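Local atomic coordinates of 11S globulin (Wrightia tinctoria, PDB entry 5WXU), a protein that probably serves as a hexameric seed storage protein of the 11S globulin family and binds the plant hormone auxin (indole-3-acetic acid). Residues Gly79-Ile87 against Val179-Ser187; Leu92-Ala100 against Asn191-Leu202. All coordinates share one frame; numbering follows the deposited sequence.

Contact 1 of 2, residues Gly79-Ile87 against Val179-Ser187; sequences GIDATRHVI and VLLVIHDLS. With PO4 (phosphate ion), chain N.
His85 and Val182 meet on the face of the sheet that also carries Asp81, Thr83, Leu180 and His184. The His85 CB lies 4.1 Å from Leu180 O. With CG anti to the carbonyl carbon (chi1 -64°), the ring leans toward the neighbouring strand, where CD2 comes to rest 3.8 Å from Val182 CG2. Thr83 CG2 lies above one face, toward its rim. At the tip NE2 donates to phosphate O4 over 3.0 Å, CE1 facing the same oxygen, while ND1 is bonded to Ser65, which fixes the ring's rotation. Strands 80-87 and 179-185 run antiparallel as neighbours in one sheet of the N-terminal cupin beta-barrel, the fold of 11S globulins. Their hydrogen-bonded pairs are Asp81 with His184, Thr83 with Val182 and His85 with Leu180; the bond from Val182 N to Thr83 O, 2.8 Å, is almost straight (174°). A water lies between Thr83 OG1 and His184 ND1 and donates to Val182 O; on this face, turned to the barrel's other sheet, Thr83 and His184 suit because each also engages a second polar partner, Arg199 NH2 and Asn98 OD1 respectively. On the other face small and branched apolar groups fit together: Ala82 CB lies 3.8 Å from Ile183 CD1, and the CG2 methyls of Ile80 and Ile183 touch. Arg84 lays its aliphatic CG against Val179 CG1 at 4.0 Å and carries its charge on to Glu66.

Contact 2 of 2, residues Leu92-Ala100 against Asn191-Leu202; sequences LFVPSYNNA and NQLDQNLRRYFL. With PO4 (phosphate ion), chain N.
Tyr97 and Tyr200 form a hydrogen-bonded antiparallel pair in the second sheet of the cupin barrel, their rings nearly perpendicular (86°). Tyr200 turns its edge toward the face of Tyr97 in an offset edge-to-face pair, and its CB stands over that face, 3.8 Å from the centroid. The hydroxyls suit a subunit border: Tyr97 OH bonds to Asn391 and Tyr200 OH to Ser370, both of a third subunit. On the opposite face of the sheet, small Ser96 lets Phe201 lie flat against it: Ser96 CB makes a CH-pi contact over the ring, while Phe93 CE1 reaches the ring's edge. Ser96 OG, Asn98 ND2 and Arg199 NH1 all donate to one phosphate. Asn99 places CG between its backbone N and carbonyl carbon (chi1 64°), turning the amide into the 191-197 loop, where ND2 donates to Asn196 O at 3.0 Å and, weakly, to Asn191 OD1; OD1 accepts from Arg198 N, just after the loop, at 2.8 Å. With alanine in place of the amide, Arg198 N would probably lose its acceptor and Asn196 O one of its two donors, untying the loop from the strand's end. The other donor, Arg198 NH1, reaches Asn196 O from the face opposite Asn99 ND2.

Overall arrangement
Contacts 1 and 2 have centres about 11 Å apart and belong to the two sheets of the N-terminal cupin barrel. Along the chain their segments alternate: strand 80-87 is followed by 91-98 and, some eighty residues on, strand 178-185 by 198-201. The sheets are held together by His184 NE2 with Asn98 OD1, Arg199 NH2 with Thr83 OG1 and Leu186 O with Asn191 ND2, and by a phosphate, probably from the crystallisation liquor, bound by both contacts and His168. Their outer sides meet the rest of the hexamer: contact 1 reaches the second cupin domain through Tyr357 and Arg28 of a second subunit through the salt bridge of Asp185, and contact 2 faces a third subunit.

Contact 1 of 2, residues Gly79-Ile87 against Val179-Ser187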
loop_
_atom_site.group_PDB
_atom_site.type_symbol
_atom_site.label_atom_id
_atom_site.label_comp_id
_atom_site.label_asym_id
_atom_site.label_seq_id
_atom_site.Cartn_x
_atom_site.Cartn_y
_atom_site.Cartn_z
ATOM N N GLY B 79 -24.774 -7.674 11.129
ATOM C CA GLY B 79 -24.594 -7.845 9.726
ATOM C C GLY B 79 -24.179 -9.260 9.363
ATOM O O GLY B 79 -23.400 -9.456 8.451
ATOM N N ILE B 80 -24.649 -10.246 10.127
ATOM C CA ILE B 80 -24.160 -11.606 9.924
ATOM C C ILE B 80 -25.273 -12.613 9.778
ATOM O O ILE B 80 -26.403 -12.340 10.247
ATOM C CB ILE B 80 -23.167 -12.065 11.041
ATOM C CG1 ILE B 80 -23.786 -12.091 12.421
ATOM C CG2 ILE B 80 -21.833 -11.299 11.055
ATOM C CD1 ILE B 80 -24.073 -13.556 12.792
ATOM N N ASP B 81 -24.940 -13.742 9.152
ATOM C CA ASP B 81 -25.714 -14.998 9.294
ATOM C C ASP B 81 -24.874 -16.006 10.019
ATOM O O ASP B 81 -23.628 -16.018 9.910
ATOM C CB ASP B 81 -26.185 -15.542 7.965
ATOM C CG ASP B 81 -27.498 -14.895 7.547
ATOM O OD1 ASP B 81 -28.319 -14.526 8.432
ATOM O OD2 ASP B 81 -27.697 -14.695 6.360
ATOM N N ALA B 82 -25.544 -16.885 10.777
ATOM C CA ALA B 82 -24.895 -17.954 11.462
ATOM C C ALA B 82 -25.619 -19.287 11.186
ATOM O O ALA B 82 -26.870 -19.373 11.190
ATOM C CB ALA B 82 -24.837 -17.655 12.946
ATOM N N THR B 83 -24.829 -20.276 10.827
ATOM C CA THR B 83 -25.291 -21.629 10.523
ATOM C C THR B 83 -24.440 -22.671 11.185
ATOM O O THR B 83 -23.218 -22.552 11.254
ATOM C CB THR B 83 -25.234 -21.908 9.027
ATOM O OG1 THR B 83 -25.819 -20.823 8.322
ATOM C CG2 THR B 83 -26.019 -23.197 8.642
ATOM N N ARG B 84 -25.088 -23.748 11.662
ATOM C CA ARG B 84 -24.353 -24.914 12.239
ATOM C C ARG B 84 -24.612 -26.098 11.331
ATOM O O ARG B 84 -25.754 -26.628 11.297
ATOM C CB ARG B 84 -24.734 -25.197 13.696
ATOM C CG ARG B 84 -24.001 -26.351 14.312
ATOM C CD ARG B 84 -24.079 -26.330 15.839
ATOM N NE ARG B 84 -25.439 -26.473 16.338
ATOM C CZ ARG B 84 -25.965 -25.959 17.459
ATOM N NH1 ARG B 84 -25.303 -25.107 18.287
ATOM N NH2 ARG B 84 -27.247 -26.306 17.778
ATOM N N HIS B 85 -23.591 -26.526 10.599
ATOM C CA HIS B 85 -23.780 -27.721 9.783
ATOM C C HIS B 85 -23.277 -28.928 10.526
ATOM O O HIS B 85 -22.253 -28.879 11.160
ATOM C CB HIS B 85 -23.052 -27.622 8.450
ATOM C CG HIS B 85 -23.529 -26.545 7.550
ATOM N ND1 HIS B 85 -24.764 -26.550 6.905
ATOM C CD2 HIS B 85 -22.902 -25.391 7.147
ATOM C CE1 HIS B 85 -24.862 -25.467 6.145
ATOM N NE2 HIS B 85 -23.746 -24.743 6.279
ATOM N N VAL B 86 -24.016 -30.056 10.413
ATOM C CA VAL B 86 -23.651 -31.242 11.107
ATOM C C VAL B 86 -23.619 -32.298 10.034
ATOM O O VAL B 86 -24.644 -32.538 9.407
ATOM C CB VAL B 86 -24.624 -31.561 12.254
ATOM C CG1 VAL B 86 -24.272 -32.928 12.842
ATOM C CG2 VAL B 86 -24.532 -30.480 13.330
ATOM N N ILE B 87 -22.441 -32.825 9.725
ATOM C CA ILE B 87 -22.245 -33.706 8.598
ATOM C C ILE B 87 -21.961 -35.092 9.170
ATOM O O ILE B 87 -20.957 -35.283 9.793
ATOM C CB ILE B 87 -21.070 -33.255 7.707
ATOM C CG1 ILE B 87 -21.281 -31.792 7.173
ATOM C CG2 ILE B 87 -20.846 -34.152 6.510
ATOM C CD1 ILE B 87 -20.013 -31.167 6.625
ATOM N N VAL B 179 -18.774 -30.991 12.664
ATOM C CA VAL B 179 -19.732 -29.948 13.046
ATOM C C VAL B 179 -18.992 -28.640 12.680
ATOM O O VAL B 179 -17.882 -28.427 13.174
ATOM C CB VAL B 179 -20.088 -29.963 14.533
ATOM C CG1 VAL B 179 -20.881 -28.751 14.917
ATOM C CG2 VAL B 179 -20.839 -31.264 14.855
ATOM N N LEU B 180 -19.594 -27.933 11.731
ATOM C CA LEU B 180 -19.105 -26.616 11.278
ATOM C C LEU B 180 -20.015 -25.448 11.697
ATOM O O LEU B 180 -21.212 -25.411 11.382
ATOM C CB LEU B 180 -18.958 -26.653 9.770
ATOM C CG LEU B 180 -18.183 -27.812 9.122
ATOM C CD1 LEU B 180 -18.264 -27.667 7.623
ATOM C CD2 LEU B 180 -16.745 -27.989 9.655
ATOM N N LEU B 181 -19.453 -24.445 12.364
ATOM C CA LEU B 181 -20.152 -23.255 12.703
ATOM C C LEU B 181 -19.636 -22.200 11.690
ATOM O O LEU B 181 -18.458 -21.905 11.722
ATOM C CB LEU B 181 -19.828 -22.756 14.068
ATOM C CG LEU B 181 -20.595 -21.460 14.414
ATOM C CD1 LEU B 181 -21.909 -21.897 15.005
ATOM C CD2 LEU B 181 -19.825 -20.498 15.292
ATOM N N VAL B 182 -20.537 -21.682 10.864
ATOM C CA VAL B 182 -20.249 -20.763 9.725
ATOM C C VAL B 182 -20.865 -19.413 10.064
ATOM O O VAL B 182 -22.098 -19.276 10.271
ATOM C CB VAL B 182 -20.818 -21.241 8.420
ATOM C CG1 VAL B 182 -20.341 -20.329 7.298
ATOM C CG2 VAL B 182 -20.440 -22.699 8.111
ATOM N N ILE B 183 -20.004 -18.400 10.101
ATOM C CA ILE B 183 -20.405 -17.029 10.291
ATOM C C ILE B 183 -20.159 -16.350 8.953
ATOM O O ILE B 183 -19.012 -16.196 8.484
ATOM C CB ILE B 183 -19.641 -16.324 11.383
ATOM C CG1 ILE B 183 -19.697 -17.054 12.710
ATOM C CG2 ILE B 183 -20.194 -14.915 11.590
ATOM C CD1 ILE B 183 -21.079 -17.464 13.184
ATOM N N HIS B 184 -21.247 -15.955 8.323
ATOM C CA HIS B 184 -21.198 -15.178 7.063
ATOM C C HIS B 184 -21.290 -13.709 7.341
ATOM O O HIS B 184 -22.186 -13.301 8.088
ATOM C CB HIS B 184 -22.308 -15.559 6.102
ATOM C CG HIS B 184 -22.102 -16.840 5.382
ATOM N ND1 HIS B 184 -22.706 -18.003 5.811
ATOM C CD2 HIS B 184 -21.459 -17.155 4.217
ATOM C CE1 HIS B 184 -22.383 -18.996 5.009
ATOM N NE2 HIS B 184 -21.622 -18.516 4.035
ATOM N N ASP B 185 -20.371 -12.915 6.778
ATOM C CA ASP B 185 -20.344 -11.458 7.020
ATOM C C ASP B 185 -21.100 -10.766 5.912
ATOM O O ASP B 185 -20.542 -10.437 4.833
ATOM C CB ASP B 185 -18.874 -11.022 7.105
ATOM C CG ASP B 185 -18.722 -9.583 7.381
ATOM O OD1 ASP B 185 -19.751 -8.911 7.653
ATOM O OD2 ASP B 185 -17.547 -9.106 7.206
ATOM N N LEU B 186 -22.394 -10.573 6.111
ATOM C CA LEU B 186 -23.213 -9.996 5.059
ATOM C C LEU B 186 -22.892 -8.554 4.708
ATOM O O LEU B 186 -23.054 -8.165 3.578
ATOM C CB LEU B 186 -24.694 -10.018 5.475
ATOM C CG LEU B 186 -25.228 -11.430 5.768
ATOM C CD1 LEU B 186 -26.691 -11.290 6.207
ATOM C CD2 LEU B 186 -25.115 -12.398 4.628
ATOM N N SER B 187 -22.476 -7.743 5.660
ATOM C CA SER B 187 -22.249 -6.347 5.418
ATOM C C SER B 187 -20.904 -6.076 4.786
ATOM O O SER B 187 -20.561 -4.916 4.583
ATOM C CB SER B 187 -22.407 -5.471 6.685
ATOM O OG SER B 187 -21.270 -5.531 7.540
HETATM P P PO4 N . -22.615 -22.561 2.862
HETATM O O1 PO4 N . -23.259 -22.435 1.390
HETATM O O2 PO4 N . -21.280 -23.252 3.087
HETATM O O3 PO4 N . -22.128 -21.162 3.261
HETATM O O4 PO4 N . -23.597 -22.805 4.010
HETATM O O HOH W 1 -23.984 -18.685 7.898
#

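Contact 2 of 2, residues Leu92-Ala100 against Asn191-Leu202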
loop_
_atom_site.group_PDB
_atom_site.type_symbol
_atom_site.label_atom_id
_atom_site.label_comp_id
_atom_site.label_asym_id
_atom_site.label_seq_id
_atom_site.Cartn_x
_atom_site.Cartn_y
_atom_site.Cartn_z
ATOM N N LEU B 92 -20.940 -35.954 2.354
ATOM C CA LEU B 92 -20.383 -34.971 1.408
ATOM C C LEU B 92 -21.311 -33.764 1.315
ATOM O O LEU B 92 -22.489 -33.890 0.927
ATOM C CB LEU B 92 -20.131 -35.650 0.057
ATOM C CG LEU B 92 -19.796 -34.789 -1.151
ATOM C CD1 LEU B 92 -18.491 -34.030 -0.822
ATOM C CD2 LEU B 92 -19.622 -35.654 -2.395
ATOM N N PHE B 93 -20.820 -32.567 1.735
ATOM C CA PHE B 93 -21.558 -31.354 1.668
ATOM C C PHE B 93 -21.322 -30.788 0.249
ATOM O O PHE B 93 -20.181 -30.538 -0.143
ATOM C CB PHE B 93 -21.050 -30.383 2.778
ATOM C CG PHE B 93 -21.835 -29.104 2.955
ATOM C CD1 PHE B 93 -23.149 -28.952 2.580
ATOM C CD2 PHE B 93 -21.242 -28.035 3.630
ATOM C CE1 PHE B 93 -23.863 -27.803 2.850
ATOM C CE2 PHE B 93 -21.953 -26.842 3.879
ATOM C CZ PHE B 93 -23.265 -26.722 3.459
ATOM N N VAL B 94 -22.400 -30.725 -0.536
ATOM C CA VAL B 94 -22.407 -30.377 -1.943
ATOM C C VAL B 94 -21.681 -28.999 -2.094
ATOM O O VAL B 94 -21.971 -28.070 -1.343
ATOM C CB VAL B 94 -23.828 -30.301 -2.452
ATOM C CG1 VAL B 94 -23.911 -29.774 -3.872
ATOM C CG2 VAL B 94 -24.511 -31.692 -2.404
ATOM N N PRO B 95 -20.815 -28.915 -3.088
ATOM C CA PRO B 95 -20.196 -27.633 -3.306
ATOM C C PRO B 95 -21.160 -26.473 -3.512
ATOM O O PRO B 95 -22.196 -26.598 -4.161
ATOM C CB PRO B 95 -19.405 -27.865 -4.572
ATOM C CG PRO B 95 -19.212 -29.386 -4.673
ATOM C CD PRO B 95 -20.479 -29.862 -4.163
ATOM N N SER B 96 -20.789 -25.315 -2.969
ATOM C CA SER B 96 -21.580 -24.119 -3.043
ATOM C C SER B 96 -20.673 -22.858 -2.984
ATOM O O SER B 96 -19.497 -22.940 -2.585
ATOM C CB SER B 96 -22.565 -24.017 -1.866
ATOM O OG SER B 96 -21.996 -23.855 -0.524
ATOM N N TYR B 97 -21.257 -21.754 -3.370
ATOM C CA TYR B 97 -20.646 -20.424 -3.207
ATOM C C TYR B 97 -21.679 -19.485 -2.652
ATOM O O TYR B 97 -22.889 -19.682 -2.807
ATOM C CB TYR B 97 -19.970 -19.878 -4.430
ATOM C CG TYR B 97 -20.848 -19.623 -5.662
ATOM C CD1 TYR B 97 -21.272 -20.686 -6.466
ATOM C CD2 TYR B 97 -21.307 -18.404 -5.966
ATOM C CE1 TYR B 97 -22.091 -20.463 -7.552
ATOM C CE2 TYR B 97 -22.071 -18.184 -7.055
ATOM C CZ TYR B 97 -22.475 -19.229 -7.840
ATOM O OH TYR B 97 -23.301 -18.982 -8.942
ATOM N N ASN B 98 -21.192 -18.446 -1.987
ATOM C CA ASN B 98 -22.009 -17.492 -1.312
ATOM C C ASN B 98 -21.675 -16.095 -1.783
ATOM O O ASN B 98 -20.612 -15.860 -2.353
ATOM C CB ASN B 98 -21.798 -17.572 0.177
ATOM C CG ASN B 98 -21.970 -18.960 0.700
ATOM O OD1 ASN B 98 -21.042 -19.569 1.216
ATOM N ND2 ASN B 98 -23.210 -19.478 0.631
ATOM N N ASN B 99 -22.575 -15.195 -1.469
ATOM C CA ASN B 99 -22.328 -13.757 -1.712
ATOM C C ASN B 99 -21.565 -12.998 -0.635
ATOM O O ASN B 99 -21.298 -11.792 -0.764
ATOM C CB ASN B 99 -23.645 -13.038 -1.986
ATOM C CG ASN B 99 -24.584 -13.045 -0.826
ATOM O OD1 ASN B 99 -24.793 -14.110 -0.249
ATOM N ND2 ASN B 99 -25.219 -11.915 -0.510
ATOM N N ALA B 100 -21.233 -13.677 0.442
ATOM C CA ALA B 100 -20.588 -13.037 1.600
ATOM C C ALA B 100 -19.462 -13.922 1.954
ATOM O O ALA B 100 -19.562 -15.146 1.863
ATOM C CB ALA B 100 -21.526 -12.926 2.801
ATOM N N ASN B 191 -19.881 -8.203 -0.616
ATOM C CA ASN B 191 -21.261 -8.471 -0.971
ATOM C C ASN B 191 -21.891 -7.247 -1.564
ATOM O O ASN B 191 -22.253 -6.317 -0.822
ATOM C CB ASN B 191 -22.017 -8.890 0.261
ATOM C CG ASN B 191 -23.496 -9.035 0.030
ATOM O OD1 ASN B 191 -23.971 -9.208 -1.126
ATOM N ND2 ASN B 191 -24.249 -8.899 1.134
ATOM N N GLN B 192 -22.046 -7.217 -2.878
ATOM C CA GLN B 192 -22.649 -6.069 -3.541
ATOM C C GLN B 192 -24.135 -6.223 -3.814
ATOM O O GLN B 192 -24.721 -5.416 -4.560
ATOM C CB GLN B 192 -21.945 -5.727 -4.871
ATOM C CG GLN B 192 -20.480 -5.393 -4.736
ATOM C CD GLN B 192 -19.859 -4.783 -5.985
ATOM O OE1 GLN B 192 -20.556 -4.218 -6.838
ATOM N NE2 GLN B 192 -18.537 -4.790 -6.038
ATOM N N LEU B 193 -24.713 -7.299 -3.310
ATOM C CA LEU B 193 -26.119 -7.603 -3.605
ATOM C C LEU B 193 -27.008 -6.824 -2.615
ATOM O O LEU B 193 -27.352 -5.707 -2.902
ATOM C CB LEU B 193 -26.401 -9.075 -3.651
ATOM C CG LEU B 193 -25.740 -9.801 -4.817
ATOM C CD1 LEU B 193 -25.653 -11.291 -4.581
ATOM C CD2 LEU B 193 -26.541 -9.533 -6.107
ATOM N N ASP B 194 -27.375 -7.435 -1.501
ATOM C CA ASP B 194 -28.105 -6.779 -0.449
ATOM C C ASP B 194 -27.862 -7.656 0.805
ATOM O O ASP B 194 -27.153 -8.699 0.752
ATOM C CB ASP B 194 -29.585 -6.669 -0.817
ATOM C CG ASP B 194 -30.180 -8.074 -1.179
ATOM O OD1 ASP B 194 -30.062 -9.009 -0.389
ATOM O OD2 ASP B 194 -30.694 -8.255 -2.307
ATOM N N GLN B 195 -28.447 -7.274 1.922
ATOM C CA GLN B 195 -28.055 -7.846 3.196
ATOM C C GLN B 195 -28.810 -9.136 3.536
ATOM O O GLN B 195 -29.477 -9.238 4.597
ATOM C CB GLN B 195 -28.220 -6.779 4.307
ATOM C CG GLN B 195 -27.435 -5.503 4.025
ATOM C CD GLN B 195 -25.953 -5.829 3.865
ATOM O OE1 GLN B 195 -25.328 -6.246 4.808
ATOM N NE2 GLN B 195 -25.433 -5.724 2.658
ATOM N N ASN B 196 -28.678 -10.107 2.650
ATOM C CA ASN B 196 -29.324 -11.424 2.772
ATOM C C ASN B 196 -28.365 -12.425 2.187
ATOM O O ASN B 196 -27.728 -12.151 1.160
ATOM C CB ASN B 196 -30.650 -11.498 2.000
ATOM C CG ASN B 196 -31.672 -10.494 2.496
ATOM O OD1 ASN B 196 -31.830 -9.383 1.899
ATOM N ND2 ASN B 196 -32.296 -10.802 3.632
ATOM N N LEU B 197 -28.231 -13.593 2.842
ATOM C CA LEU B 197 -27.353 -14.614 2.314
ATOM C C LEU B 197 -27.960 -15.412 1.169
ATOM O O LEU B 197 -29.113 -15.907 1.305
ATOM C CB LEU B 197 -26.966 -15.579 3.443
ATOM C CG LEU B 197 -26.008 -16.684 3.112
ATOM C CD1 LEU B 197 -24.643 -16.115 2.720
ATOM C CD2 LEU B 197 -25.850 -17.626 4.312
ATOM N N ARG B 198 -27.163 -15.626 0.128
ATOM C CA ARG B 198 -27.409 -16.577 -0.923
ATOM C C ARG B 198 -26.525 -17.759 -0.795
ATOM O O ARG B 198 -25.305 -17.638 -0.505
ATOM C CB ARG B 198 -27.142 -16.002 -2.326
ATOM C CG ARG B 198 -28.180 -15.081 -2.900
ATOM C CD ARG B 198 -28.131 -13.716 -2.363
ATOM N NE ARG B 198 -28.958 -12.757 -3.121
ATOM C CZ ARG B 198 -29.298 -11.610 -2.611
ATOM N NH1 ARG B 198 -28.912 -11.294 -1.397
ATOM N NH2 ARG B 198 -30.067 -10.773 -3.281
ATOM N N ARG B 199 -27.106 -18.962 -0.981
ATOM C CA ARG B 199 -26.324 -20.183 -1.071
ATOM C C ARG B 199 -26.578 -20.863 -2.374
ATOM O O ARG B 199 -27.652 -21.383 -2.601
ATOM C CB ARG B 199 -26.612 -21.175 0.081
ATOM C CG ARG B 199 -26.494 -20.528 1.481
ATOM C CD ARG B 199 -26.844 -21.544 2.580
ATOM N NE ARG B 199 -27.466 -20.910 3.737
ATOM C CZ ARG B 199 -27.017 -20.992 4.981
ATOM N NH1 ARG B 199 -25.881 -21.648 5.292
ATOM N NH2 ARG B 199 -27.711 -20.361 5.924
ATOM N N TYR B 200 -25.556 -20.869 -3.227
ATOM C CA TYR B 200 -25.661 -21.337 -4.586
ATOM C C TYR B 200 -24.912 -22.639 -4.646
ATOM O O TYR B 200 -23.719 -22.663 -4.585
ATOM C CB TYR B 200 -25.147 -20.293 -5.594
ATOM C CG TYR B 200 -26.145 -19.123 -5.831
ATOM C CD1 TYR B 200 -27.357 -19.000 -5.095
ATOM C CD2 TYR B 200 -25.930 -18.198 -6.790
ATOM C CE1 TYR B 200 -28.222 -17.936 -5.294
ATOM C CE2 TYR B 200 -26.772 -17.102 -6.974
ATOM C CZ TYR B 200 -27.932 -16.970 -6.264
ATOM O OH TYR B 200 -28.827 -15.905 -6.526
ATOM N N PHE B 201 -25.633 -23.740 -4.911
ATOM C CA PHE B 201 -25.099 -25.055 -4.901
ATOM C C PHE B 201 -24.910 -25.634 -6.311
ATOM O O PHE B 201 -25.708 -25.360 -7.212
ATOM C CB PHE B 201 -26.035 -25.978 -4.059
ATOM C CG PHE B 201 -25.901 -25.837 -2.592
ATOM C CD1 PHE B 201 -26.659 -24.945 -1.938
ATOM C CD2 PHE B 201 -24.977 -26.601 -1.848
ATOM C CE1 PHE B 201 -26.548 -24.787 -0.577
ATOM C CE2 PHE B 201 -24.830 -26.419 -0.503
ATOM C CZ PHE B 201 -25.657 -25.530 0.135
ATOM N N LEU B 202 -23.812 -26.335 -6.517
ATOM C CA LEU B 202 -23.510 -27.045 -7.799
ATOM C C LEU B 202 -23.992 -28.486 -7.632
ATOM O O LEU B 202 -23.240 -29.399 -7.338
ATOM C CB LEU B 202 -22.068 -27.007 -8.132
ATOM C CG LEU B 202 -21.588 -25.612 -8.599
ATOM C CD1 LEU B 202 -21.693 -24.502 -7.601
ATOM C CD2 LEU B 202 -20.163 -25.770 -9.103
HETATM P P PO4 N . -22.615 -22.561 2.862
HETATM O O1 PO4 N . -23.259 -22.435 1.390
HETATM O O2 PO4 N . -21.280 -23.252 3.087
HETATM O O3 PO4 N . -22.128 -21.162 3.261
HETATM O O4 PO4 N . -23.597 -22.805 4.010
#